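PDB 3CLV: Rab5 protein, putative from Plasmodium falciparum, which belongs to the Ras family of small guanine-nucleotide-binding proteins, with a P-loop fold, and is modelled with GDP. Local coordinates for residues 116-121 and 147-152; 8-13 and 93-98. All blocks are in the same frame, centred on the assembly; numbering follows the deposited sequence. Where two conformers were deposited one is given.

Contact 1: 116-121 and 147-152; sequences GATCAI and NYIIIL
Ala120 and Ile150 are side-by-side partners in a parallel beta pairing inside the central sheet, where strand 119-121 runs beside strand 149-152 with the two axes 4.7 Å apart and only 12° between their directions. The register is Cys119 with Ile149, Ala120 with Ile150 and Ile121 with Ile151. Three backbone hydrogen bonds document it: Ile149 N to Thr118 O, Ala120 N to Ile149 O at 2.9 Å, and Ile151 N to Ala120 O. All are close to straight at hydrogen, 163° to 165°. At the start of the pairing a water donates to Thr118 O, which also accepts from Ile149 N, and to Asn147 O, carrying the link beyond the direct bonds.

On the face carrying Cys119 and Ile121, Ile121 and Ile151 lie side by side and point the same way. Ile151 CG2, set between its own backbone N and carbonyl carbon, comes within 3.7 Å of Ile121 CG1. Helix 191-206 covers this side, with Leu198 against Ile149 and Ile151. On the other face Ala120 CB is 4.3 Å from Ile150 CG1, and Leu142 of helix 129-145 packs on both residues.

The Tyr148 ring reaches back to Ala117: its CE1 lies 3.8 Å from Ala117 CB, while CD1 is 3.2 Å from Ala117 O. Its hydroxyl is hydrogen-bonded to Ser145 OG and Tyr114 O, which fixes the far end of the ring. Strand 119-125, helix 129-145 and strand 149-155 together make a beta-alpha-beta crossover, the repeating connection of the Ras-type P-loop fold.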
loop_
_atom_site.group_PDB
_atom_site.type_symbol
_atom_site.label_atom_id
_atom_site.label_comp_id
_atom_site.label_asym_id
_atom_site.label_seq_id
_atom_site.Cartn_x
_atom_site.Cartn_y
_atom_site.Cartn_z
ATOM N N GLY A 116 -4.574 -4.231 -0.563
ATOM C CA GLY A 116 -4.907 -3.511 -1.784
ATOM C C GLY A 116 -4.152 -3.972 -3.023
ATOM O O GLY A 116 -4.217 -3.316 -4.056
ATOM N N ALA A 117 -3.418 -5.080 -2.926
ATOM C CA ALA A 117 -2.715 -5.611 -4.099
ATOM C C ALA A 117 -3.705 -6.303 -5.026
ATOM O O ALA A 117 -4.614 -7.009 -4.565
ATOM C CB ALA A 117 -1.603 -6.575 -3.691
ATOM N N THR A 118 -3.540 -6.075 -6.325
ATOM C CA THR A 118 -4.320 -6.759 -7.368
ATOM C C THR A 118 -3.688 -8.108 -7.651
ATOM O O THR A 118 -4.382 -9.108 -7.806
ATOM C CB THR A 118 -4.337 -5.928 -8.683
ATOM O OG1 THR A 118 -4.965 -4.673 -8.429
ATOM C CG2 THR A 118 -5.082 -6.663 -9.821
ATOM N N CYS A 119 -2.359 -8.128 -7.696
ATOM C CA CYS A 119 -1.620 -9.329 -8.062
ATOM C C CYS A 119 -0.630 -9.730 -6.993
ATOM O O CYS A 119 -0.098 -8.888 -6.276
ATOM C CB CYS A 119 -0.831 -9.102 -9.355
ATOM S SG CYS A 119 -1.825 -8.607 -10.750
ATOM N N ALA A 120 -0.370 -11.023 -6.904
ATOM C CA ALA A 120 0.697 -11.529 -6.068
ATOM C C ALA A 120 1.544 -12.464 -6.904
ATOM O O ALA A 120 1.029 -13.419 -7.525
ATOM C CB ALA A 120 0.142 -12.240 -4.828
ATOM N N ILE A 121 2.839 -12.165 -6.945
ATOM C CA ILE A 121 3.830 -13.013 -7.588
ATOM C C ILE A 121 4.579 -13.775 -6.504
ATOM O O ILE A 121 5.347 -13.181 -5.723
ATOM C CB ILE A 121 4.850 -12.190 -8.432
ATOM C CG1 ILE A 121 4.147 -11.309 -9.463
ATOM C CG2 ILE A 121 5.873 -13.118 -9.136
ATOM C CD1 ILE A 121 5.117 -10.276 -10.131
ATOM N N ASN A 147 -9.033 -11.230 -2.709
ATOM C CA ASN A 147 -9.030 -11.761 -4.066
ATOM C C ASN A 147 -7.749 -11.267 -4.730
ATOM O O ASN A 147 -7.572 -10.082 -4.926
ATOM C CB ASN A 147 -10.296 -11.343 -4.851
ATOM C CG ASN A 147 -10.466 -9.827 -4.933
ATOM O OD1 ASN A 147 -10.448 -9.137 -3.914
ATOM N ND2 ASN A 147 -10.644 -9.313 -6.141
ATOM N N TYR A 148 -6.809 -12.165 -4.977
ATOM C CA TYR A 148 -5.600 -11.789 -5.688
ATOM C C TYR A 148 -5.558 -12.590 -6.962
ATOM O O TYR A 148 -5.996 -13.744 -6.988
ATOM C CB TYR A 148 -4.338 -12.096 -4.858
ATOM C CG TYR A 148 -4.273 -11.350 -3.544
ATOM C CD1 TYR A 148 -3.956 -9.987 -3.498
ATOM C CD2 TYR A 148 -4.540 -12.008 -2.341
ATOM C CE1 TYR A 148 -3.898 -9.297 -2.272
ATOM C CE2 TYR A 148 -4.494 -11.339 -1.118
ATOM C CZ TYR A 148 -4.174 -9.995 -1.092
ATOM O OH TYR A 148 -4.157 -9.382 0.119
ATOM N N ILE A 149 -5.031 -11.983 -8.016
ATOM C CA ILE A 149 -4.526 -12.767 -9.145
ATOM C C ILE A 149 -3.129 -13.240 -8.750
ATOM O O ILE A 149 -2.205 -12.428 -8.600
ATOM C CB ILE A 149 -4.500 -11.947 -10.466
ATOM C CG1 ILE A 149 -5.910 -11.472 -10.821
ATOM C CG2 ILE A 149 -3.919 -12.805 -11.597
ATOM C CD1 ILE A 149 -5.949 -10.345 -11.880
ATOM N N ILE A 150 -2.986 -14.552 -8.558
ATOM C CA ILE A 150 -1.738 -15.141 -8.054
ATOM C C ILE A 150 -1.032 -15.905 -9.170
ATOM O O ILE A 150 -1.640 -16.746 -9.846
ATOM C CB ILE A 150 -1.969 -16.086 -6.856
ATOM C CG1 ILE A 150 -2.666 -15.347 -5.701
ATOM C CG2 ILE A 150 -0.645 -16.715 -6.396
ATOM C CD1 ILE A 150 -3.301 -16.308 -4.696
ATOM N N ILE A 151 0.247 -15.587 -9.349
ATOM C CA ILE A 151 1.129 -16.332 -10.231
ATOM C C ILE A 151 2.272 -16.960 -9.423
ATOM O O ILE A 151 3.001 -16.269 -8.682
ATOM C CB ILE A 151 1.600 -15.498 -11.449
ATOM C CG1 ILE A 151 2.419 -16.356 -12.428
ATOM C CG2 ILE A 151 2.342 -14.184 -11.021
ATOM C CD1 ILE A 151 2.323 -15.801 -13.883
ATOM N N LEU A 152 2.383 -18.281 -9.543
ATOM C CA LEU A 152 3.428 -19.021 -8.861
ATOM C C LEU A 152 4.580 -19.104 -9.844
ATOM O O LEU A 152 4.392 -19.506 -10.998
ATOM C CB LEU A 152 2.926 -20.404 -8.440
ATOM C CG LEU A 152 3.932 -21.351 -7.795
ATOM C CD1 LEU A 152 4.353 -20.807 -6.413
ATOM C CD2 LEU A 152 3.305 -22.747 -7.649
HETATM O O HOH W 1 -7.298 -9.113 -7.726
#

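Contact 2: 8-13 and 93-98; sequences YKTVLL and IKFDIW
Tyr8 to Val11 pair in parallel with Phe95 to Trp98, the strand axes approaching to 4.6 Å and crossing at -38°, a marked twist. Five backbone hydrogen bonds alternate between the strands, from Tyr8 N to Lys94 O at one end to Leu12 N to Trp98 O, 2.8 Å, at the other. Tyr8 O takes two donors from opposite faces of its carbonyl plane: Asp96 N across the contact, and Thr10 OG1 at 3.0 Å from its own strand. That second bond fixes the Thr10 hydroxyl, whose oxygen also sits at the edge of the Phe95 ring, 3.4 Å from CD1.

These are neighbouring interior strands of the Ras-type sheet, and 8-13 leads toward the probable P-loop, whose residues Leu12 touches.

On the Lys9 face, the lysine chain is fully extended, with CG anti to the backbone N (chi1 -180°), and passes over the indole of Trp98. CE stands 3.5 Å from the centroid of its six-membered ring, a CH-pi contact, while NZ makes a cation-pi contact 3.8 Å from the same centroid. NZ is also hydrogen-bonded to Arg115 O and Leu112 O of its own chain. In one of two deposited conformers of Asp96, OD2 accepts a 2.9 Å bond from Trp98 NE1 and OD1 forms a salt bridge with Arg115 of the second subunit. On the reverse face, Leu12 CB packs 3.9 Å from Ile97 CG2, and Tyr8 CD2 meets Ile93 CG2.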
loop_
_atom_site.group_PDB
_atom_site.type_symbol
_atom_site.label_atom_id
_atom_site.label_comp_id
_atom_site.label_asym_id
_atom_site.label_seq_id
_atom_site.Cartn_x
_atom_site.Cartn_y
_atom_site.Cartn_z
ATOM N N TYR A 8 -1.636 -1.158 -10.895
ATOM C CA TYR A 8 -2.059 -2.329 -10.161
ATOM C C TYR A 8 -0.961 -2.745 -9.197
ATOM O O TYR A 8 0.102 -3.240 -9.618
ATOM C CB TYR A 8 -2.431 -3.450 -11.135
ATOM C CG TYR A 8 -3.558 -3.044 -12.068
ATOM C CD1 TYR A 8 -4.878 -3.211 -11.692
ATOM C CD2 TYR A 8 -3.294 -2.476 -13.322
ATOM C CE1 TYR A 8 -5.920 -2.832 -12.519
ATOM C CE2 TYR A 8 -4.342 -2.078 -14.166
ATOM C CZ TYR A 8 -5.650 -2.270 -13.748
ATOM O OH TYR A 8 -6.715 -1.899 -14.540
ATOM N N LYS A 9 -1.216 -2.522 -7.904
ATOM C CA LYS A 9 -0.281 -2.970 -6.866
ATOM C C LYS A 9 -0.031 -4.467 -6.991
ATOM O O LYS A 9 -0.975 -5.262 -7.095
ATOM C CB LYS A 9 -0.764 -2.611 -5.457
ATOM C CG LYS A 9 0.190 -3.058 -4.330
ATOM C CD LYS A 9 -0.340 -2.581 -2.968
ATOM C CE LYS A 9 0.601 -2.964 -1.834
ATOM N NZ LYS A 9 0.044 -2.486 -0.511
ATOM N N THR A 10 1.251 -4.837 -7.006
ATOM C CA THR A 10 1.661 -6.220 -7.208
ATOM C C THR A 10 2.711 -6.564 -6.173
ATOM O O THR A 10 3.803 -5.970 -6.159
ATOM C CB THR A 10 2.194 -6.408 -8.641
ATOM O OG1 THR A 10 1.150 -6.100 -9.562
ATOM C CG2 THR A 10 2.703 -7.819 -8.872
ATOM N N VAL A 11 2.373 -7.498 -5.278
ATOM C CA VAL A 11 3.331 -7.956 -4.278
ATOM C C VAL A 11 4.227 -9.043 -4.876
ATOM O O VAL A 11 3.752 -10.048 -5.438
ATOM C CB VAL A 11 2.696 -8.398 -2.923
ATOM C CG1 VAL A 11 1.643 -9.518 -3.099
ATOM C CG2 VAL A 11 3.782 -8.857 -1.919
ATOM N N LEU A 12 5.528 -8.816 -4.765
ATOM C CA LEU A 12 6.500 -9.802 -5.188
ATOM C C LEU A 12 7.074 -10.446 -3.938
ATOM O O LEU A 12 7.781 -9.806 -3.152
ATOM C CB LEU A 12 7.577 -9.144 -6.069
ATOM C CG LEU A 12 8.784 -9.986 -6.490
ATOM C CD1 LEU A 12 8.388 -11.237 -7.246
ATOM C CD2 LEU A 12 9.693 -9.113 -7.356
ATOM N N LEU A 13 6.735 -11.720 -3.752
ATOM C CA LEU A 13 6.900 -12.418 -2.500
ATOM C C LEU A 13 7.651 -13.728 -2.718
ATOM O O LEU A 13 7.473 -14.382 -3.738
ATOM C CB LEU A 13 5.504 -12.706 -1.916
ATOM C CG LEU A 13 5.317 -13.598 -0.701
ATOM C CD1 LEU A 13 5.809 -12.898 0.566
ATOM C CD2 LEU A 13 3.834 -13.937 -0.560
ATOM N N ILE A 93 -1.450 -1.733 -19.242
ATOM C CA ILE A 93 -1.472 -2.159 -17.845
ATOM C C ILE A 93 -0.158 -1.879 -17.125
ATOM O O ILE A 93 0.895 -2.422 -17.479
ATOM C CB ILE A 93 -1.903 -3.638 -17.727
ATOM C CG1 ILE A 93 -3.363 -3.757 -18.182
ATOM C CG2 ILE A 93 -1.717 -4.166 -16.290
ATOM C CD1 ILE A 93 -3.662 -5.020 -18.921
ATOM N N LYS A 94 -0.244 -1.006 -16.124
ATOM C CA LYS A 94 0.918 -0.582 -15.353
ATOM C C LYS A 94 0.965 -1.288 -13.999
ATOM O O LYS A 94 0.008 -1.240 -13.227
ATOM C CB LYS A 94 0.888 0.927 -15.173
ATOM C CG LYS A 94 1.999 1.481 -14.307
ATOM C CD LYS A 94 1.948 2.991 -14.374
ATOM C CE LYS A 94 2.830 3.621 -13.330
ATOM N NZ LYS A 94 2.911 5.095 -13.588
ATOM N N PHE A 95 2.079 -1.971 -13.740
ATOM C CA PHE A 95 2.291 -2.687 -12.486
ATOM C C PHE A 95 3.086 -1.831 -11.516
ATOM O O PHE A 95 4.084 -1.239 -11.916
ATOM C CB PHE A 95 3.042 -4.005 -12.747
ATOM C CG PHE A 95 2.249 -4.991 -13.557
ATOM C CD1 PHE A 95 1.367 -5.877 -12.932
ATOM C CD2 PHE A 95 2.370 -5.025 -14.948
ATOM C CE1 PHE A 95 0.617 -6.793 -13.676
ATOM C CE2 PHE A 95 1.622 -5.933 -15.712
ATOM C CZ PHE A 95 0.740 -6.830 -15.070
ATOM N N ASP A 96 2.623 -1.745 -10.264
ATOM C CA ASP A 96 3.396 -1.134 -9.197
ATOM C C ASP A 96 3.906 -2.283 -8.323
ATOM O O ASP A 96 3.159 -2.809 -7.498
ATOM C CB ASP A 96 2.515 -0.141 -8.417
ATOM C CG ASP A 96 3.157 0.352 -7.119
ATOM O OD1 ASP A 96 4.396 0.269 -6.949
ATOM O OD2 ASP A 96 2.401 0.838 -6.252
ATOM N N ILE A 97 5.162 -2.673 -8.527
ATOM C CA ILE A 97 5.723 -3.873 -7.893
ATOM C C ILE A 97 6.407 -3.575 -6.576
ATOM O O ILE A 97 7.350 -2.782 -6.521
ATOM C CB ILE A 97 6.713 -4.579 -8.837
ATOM C CG1 ILE A 97 6.034 -4.811 -10.197
ATOM C CG2 ILE A 97 7.158 -5.916 -8.247
ATOM C CD1 ILE A 97 7.019 -4.873 -11.379
ATOM N N TRP A 98 5.931 -4.233 -5.523
ATOM C CA TRP A 98 6.497 -4.125 -4.207
ATOM C C TRP A 98 7.218 -5.430 -3.903
ATOM O O TRP A 98 6.572 -6.457 -3.658
ATOM C CB TRP A 98 5.397 -3.885 -3.153
ATOM C CG TRP A 98 4.619 -2.574 -3.274
ATOM C CD1 TRP A 98 4.291 -1.905 -4.412
ATOM C CD2 TRP A 98 4.032 -1.840 -2.196
ATOM N NE1 TRP A 98 3.574 -0.770 -4.112
ATOM C CE2 TRP A 98 3.396 -0.714 -2.754
ATOM C CE3 TRP A 98 4.001 -2.016 -0.802
ATOM C CZ2 TRP A 98 2.717 0.222 -1.974
ATOM C CZ3 TRP A 98 3.332 -1.090 -0.031
ATOM C CH2 TRP A 98 2.704 0.024 -0.619
#

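Strands 8-13 and 119-125 are neighbours in the sheet, so contacts 1 and 2 occupy consecutive positions across it, their centres about 8 Å apart. The join is marked by the probable hydrogen bond between Ile121 N and Val11 O at 2.8 Å, with Ala120 CB packing on Val11 CG1. Both are mainly buried, and helix 191-206 lies against one face of each. Their side-chain chemistry differs: contact 1 is mostly aliphatic across its paired strands, whereas contact 2 adds a charged and aromatic cluster on one face, where the second subunit approaches. No other chain of the assembly touches contact 1.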